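Local coordinates for sarcosine oxidase (Pyrococcus horikoshii, PDB 1Y56), which serves as the FAD-binding beta subunit of an L-proline dehydrogenase complex, which probably passes electrons from L-proline to its flavins, at residues Thr194-Asn199 / Leu324-Ile329; Lys173-Glu178 / Asn206-Met211; Pro316-Ile321 / Glu362-Tyr367. One frame throughout, in Å; residues are numbered along the deposited sequence.

Contact 1 (Thr194-Asn199 / Leu324-Ile329); sequences TGIVVN and LNDYYI
Val197 and Tyr327 are paired across two neighbouring parallel strands, 196-199 and 327-329, whose N-to-C directions differ by 20°; their side chains cross at a slant. Three backbone bonds join the segments. Val197 N gives to Asp326 O, in the turn that leads into strand 327-329, at 2.8 Å, Tyr328 N to Val197 O at 2.9 Å, and Asn199 N to Tyr328 O, nearly straight at 175°. Val197 thus donates and accepts, as one residue of each parallel pair does.

Tyr327 lies on the same face as Val197, Asn199 and Ile329. Its CB leaves the backbone toward that face, and CG stands anti to the backbone N (chi1 -170°). The ring then passes the neighbouring strand. CD1 meets Val197 CG2 at 3.4 Å, the methyl lying at the ring edge near its plane, and CE1 keeps to the same methyl. Further out, CZ comes to 3.9 Å from Asn199 CB. The hydroxyl OH approaches that same Asn199 CB at 3.4 Å, and its hydrogen bond goes to Asn209 OD1 on helix 205-212, so this buried polar tip has a partner.

On the other face Tyr328 meets Ile196 and Val198. Its CB touches Val198 CG2 at 4.0 Å, while CE1 reaches Ile196 CG2 at 3.8 Å, both methyls approaching the ring obliquely; Val197 O lies in the ring plane at its edge. Ile352 of helix 337-354 touches all three side chains.

Strand 196-199 also pairs with strand 8-11, probably the first of the dinucleotide-binding unit, and Val198 lies near, without touching, what looks like its GxGxxG turn. Parallel strands covered by helices on both faces are characteristic of the Rossmann-type FAD-binding domain of this oxidoreductase family.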
loop_
_atom_site.group_PDB
_atom_site.type_symbol
_atom_site.label_atom_id
_atom_site.label_comp_id
_atom_site.label_asym_id
_atom_site.label_seq_id
_atom_site.Cartn_x
_atom_site.Cartn_y
_atom_site.Cartn_z
ATOM N N THR B 194 -29.160 -29.331 -30.219
ATOM C CA THR B 194 -28.734 -30.563 -30.870
ATOM C C THR B 194 -29.402 -31.781 -30.223
ATOM O O THR B 194 -29.806 -31.744 -29.068
ATOM C CB THR B 194 -27.197 -30.716 -30.814
ATOM O OG1 THR B 194 -26.788 -31.864 -31.578
ATOM C CG2 THR B 194 -26.713 -30.842 -29.372
ATOM N N GLY B 195 -29.521 -32.865 -30.973
ATOM C CA GLY B 195 -30.048 -34.098 -30.411
ATOM C C GLY B 195 -28.988 -35.169 -30.283
ATOM O O GLY B 195 -29.182 -36.144 -29.565
ATOM N N ILE B 196 -27.867 -34.979 -30.979
ATOM C CA ILE B 196 -26.762 -35.942 -31.009
ATOM C C ILE B 196 -25.449 -35.287 -30.578
ATOM O O ILE B 196 -24.987 -34.327 -31.222
ATOM C CB ILE B 196 -26.559 -36.500 -32.430
ATOM C CG1 ILE B 196 -27.867 -37.082 -32.985
ATOM C CG2 ILE B 196 -25.408 -37.506 -32.467
ATOM C CD1 ILE B 196 -27.891 -37.170 -34.518
ATOM N N VAL B 197 -24.843 -35.798 -29.500
ATOM C CA VAL B 197 -23.526 -35.292 -29.071
ATOM C C VAL B 197 -22.480 -36.399 -28.934
ATOM O O VAL B 197 -22.816 -37.536 -28.563
ATOM C CB VAL B 197 -23.573 -34.406 -27.779
ATOM C CG1 VAL B 197 -24.905 -33.692 -27.637
ATOM C CG2 VAL B 197 -23.296 -35.209 -26.552
ATOM N N VAL B 198 -21.226 -36.057 -29.256
ATOM C CA VAL B 198 -20.096 -36.979 -29.115
ATOM C C VAL B 198 -19.064 -36.428 -28.144
ATOM O O VAL B 198 -18.534 -35.337 -28.357
ATOM C CB VAL B 198 -19.392 -37.264 -30.462
ATOM C CG1 VAL B 198 -18.156 -38.139 -30.245
ATOM C CG2 VAL B 198 -20.345 -37.928 -31.432
ATOM N N ASN B 199 -18.781 -37.192 -27.092
ATOM C CA ASN B 199 -17.765 -36.830 -26.113
ATOM C C ASN B 199 -16.373 -37.310 -26.543
ATOM O O ASN B 199 -16.045 -38.503 -26.418
ATOM C CB ASN B 199 -18.142 -37.394 -24.738
ATOM C CG ASN B 199 -17.107 -37.103 -23.663
ATOM O OD1 ASN B 199 -17.068 -37.788 -22.647
ATOM N ND2 ASN B 199 -16.279 -36.083 -23.872
ATOM N N LEU B 324 -28.915 -41.996 -22.418
ATOM C CA LEU B 324 -29.051 -40.618 -22.859
ATOM C C LEU B 324 -29.219 -40.636 -24.359
ATOM O O LEU B 324 -28.434 -41.267 -25.075
ATOM C CB LEU B 324 -27.863 -39.749 -22.448
ATOM C CG LEU B 324 -27.980 -38.255 -22.794
ATOM C CD1 LEU B 324 -29.287 -37.638 -22.304
ATOM C CD2 LEU B 324 -26.805 -37.474 -22.242
ATOM N N ASN B 325 -30.258 -39.959 -24.835
ATOM C CA ASN B 325 -30.589 -40.071 -26.244
ATOM C C ASN B 325 -29.782 -39.242 -27.211
ATOM O O ASN B 325 -30.028 -38.045 -27.458
ATOM C CB ASN B 325 -32.079 -40.150 -26.539
ATOM C CG ASN B 325 -32.554 -41.582 -26.580
ATOM O OD1 ASN B 325 -32.446 -42.307 -25.588
ATOM N ND2 ASN B 325 -33.030 -42.022 -27.744
ATOM N N ASP B 326 -28.788 -39.990 -27.701
ATOM C CA ASP B 326 -27.832 -39.706 -28.767
ATOM C C ASP B 326 -26.523 -39.179 -28.201
ATOM O O ASP B 326 -25.909 -38.248 -28.731
ATOM C CB ASP B 326 -28.450 -38.890 -29.900
ATOM C CG ASP B 326 -29.817 -39.448 -30.335
ATOM O OD1 ASP B 326 -29.984 -40.696 -30.374
ATOM O OD2 ASP B 326 -30.728 -38.625 -30.614
ATOM N N TYR B 327 -26.108 -39.825 -27.113
ATOM C CA TYR B 327 -24.828 -39.565 -26.486
ATOM C C TYR B 327 -23.857 -40.641 -26.916
ATOM O O TYR B 327 -24.161 -41.830 -26.831
ATOM C CB TYR B 327 -24.964 -39.570 -24.965
ATOM C CG TYR B 327 -23.740 -39.080 -24.232
ATOM C CD1 TYR B 327 -23.364 -37.750 -24.296
ATOM C CD2 TYR B 327 -22.970 -39.941 -23.456
ATOM C CE1 TYR B 327 -22.241 -37.274 -23.621
ATOM C CE2 TYR B 327 -21.837 -39.476 -22.769
ATOM C CZ TYR B 327 -21.484 -38.130 -22.858
ATOM O OH TYR B 327 -20.386 -37.633 -22.189
ATOM N N TYR B 328 -22.692 -40.217 -27.390
ATOM C CA TYR B 328 -21.636 -41.152 -27.754
ATOM C C TYR B 328 -20.355 -40.805 -27.036
ATOM O O TYR B 328 -20.149 -39.669 -26.614
ATOM C CB TYR B 328 -21.380 -41.145 -29.257
ATOM C CG TYR B 328 -22.562 -41.544 -30.102
ATOM C CD1 TYR B 328 -23.590 -40.646 -30.356
ATOM C CD2 TYR B 328 -22.636 -42.811 -30.662
ATOM C CE1 TYR B 328 -24.671 -41.007 -31.134
ATOM C CE2 TYR B 328 -23.704 -43.186 -31.452
ATOM C CZ TYR B 328 -24.726 -42.279 -31.691
ATOM O OH TYR B 328 -25.804 -42.637 -32.485
ATOM N N ILE B 329 -19.489 -41.793 -26.907
ATOM C CA ILE B 329 -18.212 -41.558 -26.290
ATOM C C ILE B 329 -17.115 -42.156 -27.173
ATOM O O ILE B 329 -17.274 -43.250 -27.724
ATOM C CB ILE B 329 -18.179 -42.087 -24.814
ATOM C CG1 ILE B 329 -16.960 -41.533 -24.057
ATOM C CG2 ILE B 329 -18.257 -43.611 -24.772
ATOM C CD1 ILE B 329 -17.026 -41.673 -22.545
#

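Contact 2 (Lys173-Glu178 / Asn206-Met211); sequences KGFLIE and NLINAM
Met211 and Phe175 account for most of this surface contact, with the backbone of Lys173 as the third partner. Phe175 leaves its strand toward the helix, and its ring meets two carbonyl oxygens of the last turn at its edge, near the ring plane: CD2 lies 3.3 Å from Met211 O, and CE2 lies 3.5 Å from Ile208 O. CE2 also touches Met211 CB at 3.8 Å, and CZ reaches Ile208 CG2, which lies in the ring plane, at 4.0 Å.

Met211 crosses the phenylalanine at about a right angle. With CG anti to its carbonyl carbon (chi1 -66°) and the chain extended beyond, it runs past Lys173 O, to which both CG and SD come within 3.4 Å. Lys173 takes part through this carbonyl, its CB directed away from the helix; with Gly174 it forms a classic beta bulge opposite Lys186.

Strand 172-177 is an outer strand of a three-stranded antiparallel sheet. Phe175 and helix 205-212 both pack on strands 8-11 and 196-199: Phe175 touches Ile11 and Val197, Ile208 touches Ile11 and Asn199. Ile208 also touches the FAD, and Val108 of the PH1363 chain packs on Ala210 and Met211.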
loop_
_atom_site.group_PDB
_atom_site.type_symbol
_atom_site.label_atom_id
_atom_site.label_comp_id
_atom_site.label_asym_id
_atom_site.label_seq_id
_atom_site.Cartn_x
_atom_site.Cartn_y
_atom_site.Cartn_z
ATOM N N LYS B 173 -20.138 -26.491 -20.773
ATOM C CA LYS B 173 -20.344 -26.395 -19.341
ATOM C C LYS B 173 -21.516 -27.254 -18.853
ATOM O O LYS B 173 -21.489 -27.736 -17.729
ATOM C CB LYS B 173 -20.489 -24.922 -18.933
ATOM C CG LYS B 173 -19.138 -24.249 -18.610
ATOM C CD LYS B 173 -19.026 -22.786 -19.102
ATOM C CE LYS B 173 -19.711 -21.747 -18.184
ATOM N NZ LYS B 173 -21.197 -21.841 -18.207
ATOM N N GLY B 174 -22.527 -27.452 -19.698
ATOM C CA GLY B 174 -23.690 -28.274 -19.350
ATOM C C GLY B 174 -24.475 -28.830 -20.533
ATOM O O GLY B 174 -24.084 -28.668 -21.694
ATOM N N PHE B 175 -25.583 -29.502 -20.234
ATOM C CA PHE B 175 -26.475 -30.029 -21.256
ATOM C C PHE B 175 -27.910 -29.684 -20.913
ATOM O O PHE B 175 -28.297 -29.741 -19.750
ATOM C CB PHE B 175 -26.371 -31.550 -21.329
ATOM C CG PHE B 175 -25.071 -32.050 -21.878
ATOM C CD1 PHE B 175 -24.891 -32.197 -23.245
ATOM C CD2 PHE B 175 -24.034 -32.399 -21.030
ATOM C CE1 PHE B 175 -23.690 -32.670 -23.760
ATOM C CE2 PHE B 175 -22.831 -32.876 -21.539
ATOM C CZ PHE B 175 -22.660 -33.010 -22.907
ATOM N N LEU B 176 -28.700 -29.329 -21.923
ATOM C CA LEU B 176 -30.143 -29.273 -21.772
ATOM C C LEU B 176 -30.688 -30.640 -22.105
ATOM O O LEU B 176 -30.684 -31.056 -23.263
ATOM C CB LEU B 176 -30.751 -28.242 -22.710
ATOM C CG LEU B 176 -30.802 -26.805 -22.205
ATOM C CD1 LEU B 176 -29.428 -26.138 -22.330
ATOM C CD2 LEU B 176 -31.881 -26.020 -22.962
ATOM N N ILE B 177 -31.126 -31.354 -21.077
ATOM C CA ILE B 177 -31.704 -32.679 -21.256
ATOM C C ILE B 177 -33.159 -32.648 -20.828
ATOM O O ILE B 177 -33.457 -32.419 -19.659
ATOM C CB ILE B 177 -30.919 -33.758 -20.481
ATOM C CG1 ILE B 177 -29.490 -33.855 -21.023
ATOM C CG2 ILE B 177 -31.627 -35.107 -20.575
ATOM C CD1 ILE B 177 -28.561 -34.680 -20.173
ATOM N N GLU B 178 -34.054 -32.854 -21.791
ATOM C CA GLU B 178 -35.502 -32.854 -21.543
ATOM C C GLU B 178 -35.929 -34.114 -20.819
ATOM O O GLU B 178 -35.891 -34.170 -19.586
ATOM C CB GLU B 178 -36.288 -32.738 -22.852
ATOM C CG GLU B 178 -37.630 -32.010 -22.729
ATOM C CD GLU B 178 -37.469 -30.488 -22.683
ATOM O OE1 GLU B 178 -38.088 -29.800 -23.535
ATOM O OE2 GLU B 178 -36.721 -29.985 -21.805
ATOM N N ASN B 206 -14.659 -37.630 -18.104
ATOM C CA ASN B 206 -15.469 -37.651 -16.877
ATOM C C ASN B 206 -16.277 -36.404 -16.644
ATOM O O ASN B 206 -17.447 -36.478 -16.284
ATOM C CB ASN B 206 -14.592 -37.849 -15.649
ATOM C CG ASN B 206 -14.476 -39.282 -15.269
ATOM O OD1 ASN B 206 -13.372 -39.798 -15.117
ATOM N ND2 ASN B 206 -15.614 -39.961 -15.132
ATOM N N LEU B 207 -15.623 -35.263 -16.821
ATOM C CA LEU B 207 -16.267 -33.981 -16.677
ATOM C C LEU B 207 -17.469 -33.889 -17.598
ATOM O O LEU B 207 -18.549 -33.476 -17.168
ATOM C CB LEU B 207 -15.281 -32.857 -16.967
ATOM C CG LEU B 207 -14.405 -32.319 -15.833
ATOM C CD1 LEU B 207 -14.053 -33.385 -14.804
ATOM C CD2 LEU B 207 -13.145 -31.709 -16.431
ATOM N N ILE B 208 -17.289 -34.296 -18.851
ATOM C CA ILE B 208 -18.355 -34.207 -19.837
ATOM C C ILE B 208 -19.454 -35.195 -19.485
ATOM O O ILE B 208 -20.638 -34.879 -19.604
ATOM C CB ILE B 208 -17.818 -34.433 -21.276
ATOM C CG1 ILE B 208 -16.664 -33.471 -21.572
ATOM C CG2 ILE B 208 -18.918 -34.246 -22.322
ATOM C CD1 ILE B 208 -16.977 -31.981 -21.305
ATOM N N ASN B 209 -19.045 -36.378 -19.028
ATOM C CA ASN B 209 -19.969 -37.415 -18.547
ATOM C C ASN B 209 -20.789 -36.964 -17.342
ATOM O O ASN B 209 -22.008 -37.175 -17.288
ATOM C CB ASN B 209 -19.205 -38.690 -18.205
ATOM C CG ASN B 209 -18.682 -39.401 -19.435
ATOM O OD1 ASN B 209 -19.266 -39.329 -20.513
ATOM N ND2 ASN B 209 -17.578 -40.104 -19.272
ATOM N N ALA B 210 -20.107 -36.335 -16.391
ATOM C CA ALA B 210 -20.753 -35.699 -15.264
ATOM C C ALA B 210 -21.819 -34.687 -15.684
ATOM O O ALA B 210 -22.929 -34.715 -15.162
ATOM C CB ALA B 210 -19.726 -35.035 -14.399
ATOM N N MET B 211 -21.483 -33.795 -16.618
ATOM C CA MET B 211 -22.413 -32.768 -17.074
ATOM C C MET B 211 -23.621 -33.378 -17.752
ATOM O O MET B 211 -24.695 -32.778 -17.775
ATOM C CB MET B 211 -21.744 -31.844 -18.068
ATOM C CG MET B 211 -20.652 -31.012 -17.512
ATOM S SD MET B 211 -19.723 -30.392 -18.917
ATOM C CE MET B 211 -18.170 -29.916 -18.145
#

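Contact 3 (Pro316-Ile321 / Glu362-Tyr367)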
loop_
_atom_site.group_PDB
_atom_site.type_symbol
_atom_site.label_atom_id
_atom_site.label_comp_id
_atom_site.label_asym_id
_atom_site.label_seq_id
_atom_site.Cartn_x
_atom_site.Cartn_y
_atom_site.Cartn_z
ATOM N N PRO B 316 -9.787 -47.701 -25.243
ATOM C CA PRO B 316 -10.770 -46.633 -25.140
ATOM C C PRO B 316 -12.189 -47.117 -24.881
ATOM O O PRO B 316 -12.462 -48.311 -24.939
ATOM C CB PRO B 316 -10.690 -45.971 -26.509
ATOM C CG PRO B 316 -10.151 -47.022 -27.405
ATOM C CD PRO B 316 -9.206 -47.781 -26.595
ATOM N N ALA B 317 -13.064 -46.168 -24.564
ATOM C CA ALA B 317 -14.503 -46.384 -24.541
ATOM C C ALA B 317 -15.084 -45.659 -25.736
ATOM O O ALA B 317 -15.100 -44.421 -25.786
ATOM C CB ALA B 317 -15.108 -45.856 -23.272
ATOM N N ILE B 318 -15.524 -46.445 -26.714
ATOM C CA ILE B 318 -16.059 -45.927 -27.951
ATOM C C ILE B 318 -17.376 -46.626 -28.164
ATOM O O ILE B 318 -17.416 -47.834 -28.391
ATOM C CB ILE B 318 -15.103 -46.189 -29.127
ATOM C CG1 ILE B 318 -13.728 -45.559 -28.836
ATOM C CG2 ILE B 318 -15.702 -45.665 -30.430
ATOM C CD1 ILE B 318 -12.607 -46.035 -29.743
ATOM N N GLY B 319 -18.457 -45.869 -28.052
ATOM C CA GLY B 319 -19.788 -46.418 -28.275
ATOM C C GLY B 319 -20.940 -45.464 -28.012
ATOM O O GLY B 319 -20.738 -44.316 -27.596
ATOM N N ARG B 320 -22.152 -45.943 -28.287
ATOM C CA ARG B 320 -23.377 -45.227 -27.944
ATOM C C ARG B 320 -23.713 -45.474 -26.479
ATOM O O ARG B 320 -23.665 -46.614 -26.003
ATOM C CB ARG B 320 -24.543 -45.688 -28.829
ATOM C CG ARG B 320 -25.913 -45.195 -28.375
ATOM C CD ARG B 320 -26.228 -43.747 -28.806
ATOM N NE ARG B 320 -27.313 -43.163 -28.013
ATOM C CZ ARG B 320 -28.602 -43.482 -28.134
ATOM N NH1 ARG B 320 -29.516 -42.910 -27.360
ATOM N NH2 ARG B 320 -28.990 -44.383 -29.022
ATOM N N ILE B 321 -24.031 -44.404 -25.765
ATOM C CA ILE B 321 -24.617 -44.531 -24.450
ATOM C C ILE B 321 -26.119 -44.449 -24.652
ATOM O O ILE B 321 -26.645 -43.458 -25.176
ATOM C CB ILE B 321 -24.117 -43.445 -23.499
ATOM C CG1 ILE B 321 -22.583 -43.502 -23.387
ATOM C CG2 ILE B 321 -24.829 -43.544 -22.140
ATOM C CD1 ILE B 321 -22.018 -44.805 -22.839
ATOM N N GLU B 362 -17.104 -53.118 -31.010
ATOM C CA GLU B 362 -17.627 -53.622 -29.730
ATOM C C GLU B 362 -16.550 -54.005 -28.699
ATOM O O GLU B 362 -16.835 -54.085 -27.507
ATOM C CB GLU B 362 -18.683 -54.733 -29.921
ATOM C CG GLU B 362 -18.208 -55.998 -30.647
ATOM C CD GLU B 362 -18.020 -55.803 -32.163
ATOM O OE1 GLU B 362 -17.281 -56.624 -32.765
ATOM O OE2 GLU B 362 -18.597 -54.841 -32.748
ATOM N N TRP B 363 -15.316 -54.196 -29.153
ATOM C CA TRP B 363 -14.173 -54.405 -28.247
ATOM C C TRP B 363 -14.027 -53.238 -27.272
ATOM O O TRP B 363 -13.624 -53.425 -26.123
ATOM C CB TRP B 363 -12.888 -54.571 -29.057
ATOM C CG TRP B 363 -11.675 -54.958 -28.264
ATOM C CD1 TRP B 363 -10.623 -54.150 -27.929
ATOM C CD2 TRP B 363 -11.363 -56.257 -27.732
ATOM N NE1 TRP B 363 -9.680 -54.861 -27.217
ATOM C CE2 TRP B 363 -10.110 -56.154 -27.080
ATOM C CE3 TRP B 363 -12.019 -57.495 -27.736
ATOM C CZ2 TRP B 363 -9.508 -57.240 -26.435
ATOM C CZ3 TRP B 363 -11.417 -58.573 -27.096
ATOM C CH2 TRP B 363 -10.179 -58.436 -26.452
ATOM N N TYR B 364 -14.379 -52.041 -27.752
ATOM C CA TYR B 364 -14.249 -50.786 -27.006
ATOM C C TYR B 364 -15.562 -50.392 -26.331
ATOM O O TYR B 364 -15.827 -49.207 -26.114
ATOM C CB TYR B 364 -13.756 -49.658 -27.931
ATOM C CG TYR B 364 -12.599 -50.077 -28.815
ATOM C CD1 TYR B 364 -12.771 -50.278 -30.188
ATOM C CD2 TYR B 364 -11.337 -50.309 -28.271
ATOM C CE1 TYR B 364 -11.702 -50.679 -30.995
ATOM C CE2 TYR B 364 -10.266 -50.715 -29.068
ATOM C CZ TYR B 364 -10.452 -50.896 -30.421
ATOM O OH TYR B 364 -9.379 -51.301 -31.184
ATOM N N ASP B 365 -16.370 -51.398 -25.994
ATOM C CA ASP B 365 -17.673 -51.202 -25.364
ATOM C C ASP B 365 -17.573 -50.383 -24.074
ATOM O O ASP B 365 -16.906 -50.791 -23.114
ATOM C CB ASP B 365 -18.334 -52.557 -25.088
ATOM C CG ASP B 365 -19.800 -52.440 -24.674
ATOM O OD1 ASP B 365 -20.408 -53.495 -24.426
ATOM O OD2 ASP B 365 -20.357 -51.322 -24.591
ATOM N N PRO B 366 -18.222 -49.205 -24.065
ATOM C CA PRO B 366 -18.397 -48.347 -22.898
ATOM C C PRO B 366 -18.946 -49.086 -21.686
ATOM O O PRO B 366 -18.642 -48.720 -20.552
ATOM C CB PRO B 366 -19.436 -47.342 -23.374
ATOM C CG PRO B 366 -19.200 -47.232 -24.822
ATOM C CD PRO B 366 -18.815 -48.604 -25.273
ATOM N N TYR B 367 -19.748 -50.115 -21.925
ATOM C CA TYR B 367 -20.375 -50.847 -20.835
ATOM C C TYR B 367 -19.510 -51.960 -20.236
ATOM O O TYR B 367 -19.872 -52.554 -19.214
ATOM C CB TYR B 367 -21.738 -51.389 -21.273
ATOM C CG TYR B 367 -22.729 -50.295 -21.584
ATOM C CD1 TYR B 367 -23.412 -49.624 -20.560
ATOM C CD2 TYR B 367 -22.983 -49.922 -22.896
ATOM C CE1 TYR B 367 -24.327 -48.611 -20.846
ATOM C CE2 TYR B 367 -23.898 -48.917 -23.190
ATOM C CZ TYR B 367 -24.566 -48.262 -22.166
ATOM O OH TYR B 367 -25.462 -47.256 -22.483
#
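The ring of Tyr364 is approached obliquely by Pro316 CG and Ile318 CD1. The proline is the nearer, its CG 3.6 Å from Tyr364 CD2. Ile318 CD1 comes to 4.1 Å from Tyr364 CG, while Tyr364 CE2 lies in the plane of the Trp363 indole at its edge. The ring of Tyr367 is likewise met obliquely, by Arg320 O, 3.6 Å from CE2, and by Ile321 CD1; its OH is hydrogen-bonded to Glu323.

Between the two tyrosines, Pro366 fits over the corner at Gly319. Its CG lies 3.6 Å from Gly319 N, and its CB touches Ile321 CD1 at 3.7 Å. A CB on Gly319 would point toward this loop and run into Pro366 CD. One backbone bond crosses the contact, Ile318 N to Tyr364 O at 2.8 Å and 165°.

An alanine in place of Tyr364 would probably open a gap beside Pro316 and the tip of Ile318, and leave Asn60 OD1 without its hydroxyl partner.

Asp365 OD1 forms a salt bridge to Arg371, while its OD2 accepts from Tyr367 N at 3.0 Å, from above the carboxylate plane. This OD2 bond to the N two residues on closes an Asx turn in the loop after helix 337-354, where that loop packs on the two short strands on either side of Gly319.

Along the chain the segments run 173-178, 194-199, 206-211, 316-321, 324-329 and 362-367, so contact 1 interlocks with both others while contact 2 closes before contact 3 opens. Centres of contacts 1 and 2 are 10 Å apart, of 1 and 3 13 Å, and of 2 and 3 18 Å, the last pair not touching. Contact 1 is the middle piece: strand 196-199 leads into the helix of contact 2, and strand 327-331 pairs antiparallel with the strands of contact 3, Ile321 N lying 2.8 Å from Tyr327 O. The three contacts thus join the helix that touches FAD, the sheet and segment 362-367, consistent with their packing as one FAD-binding domain.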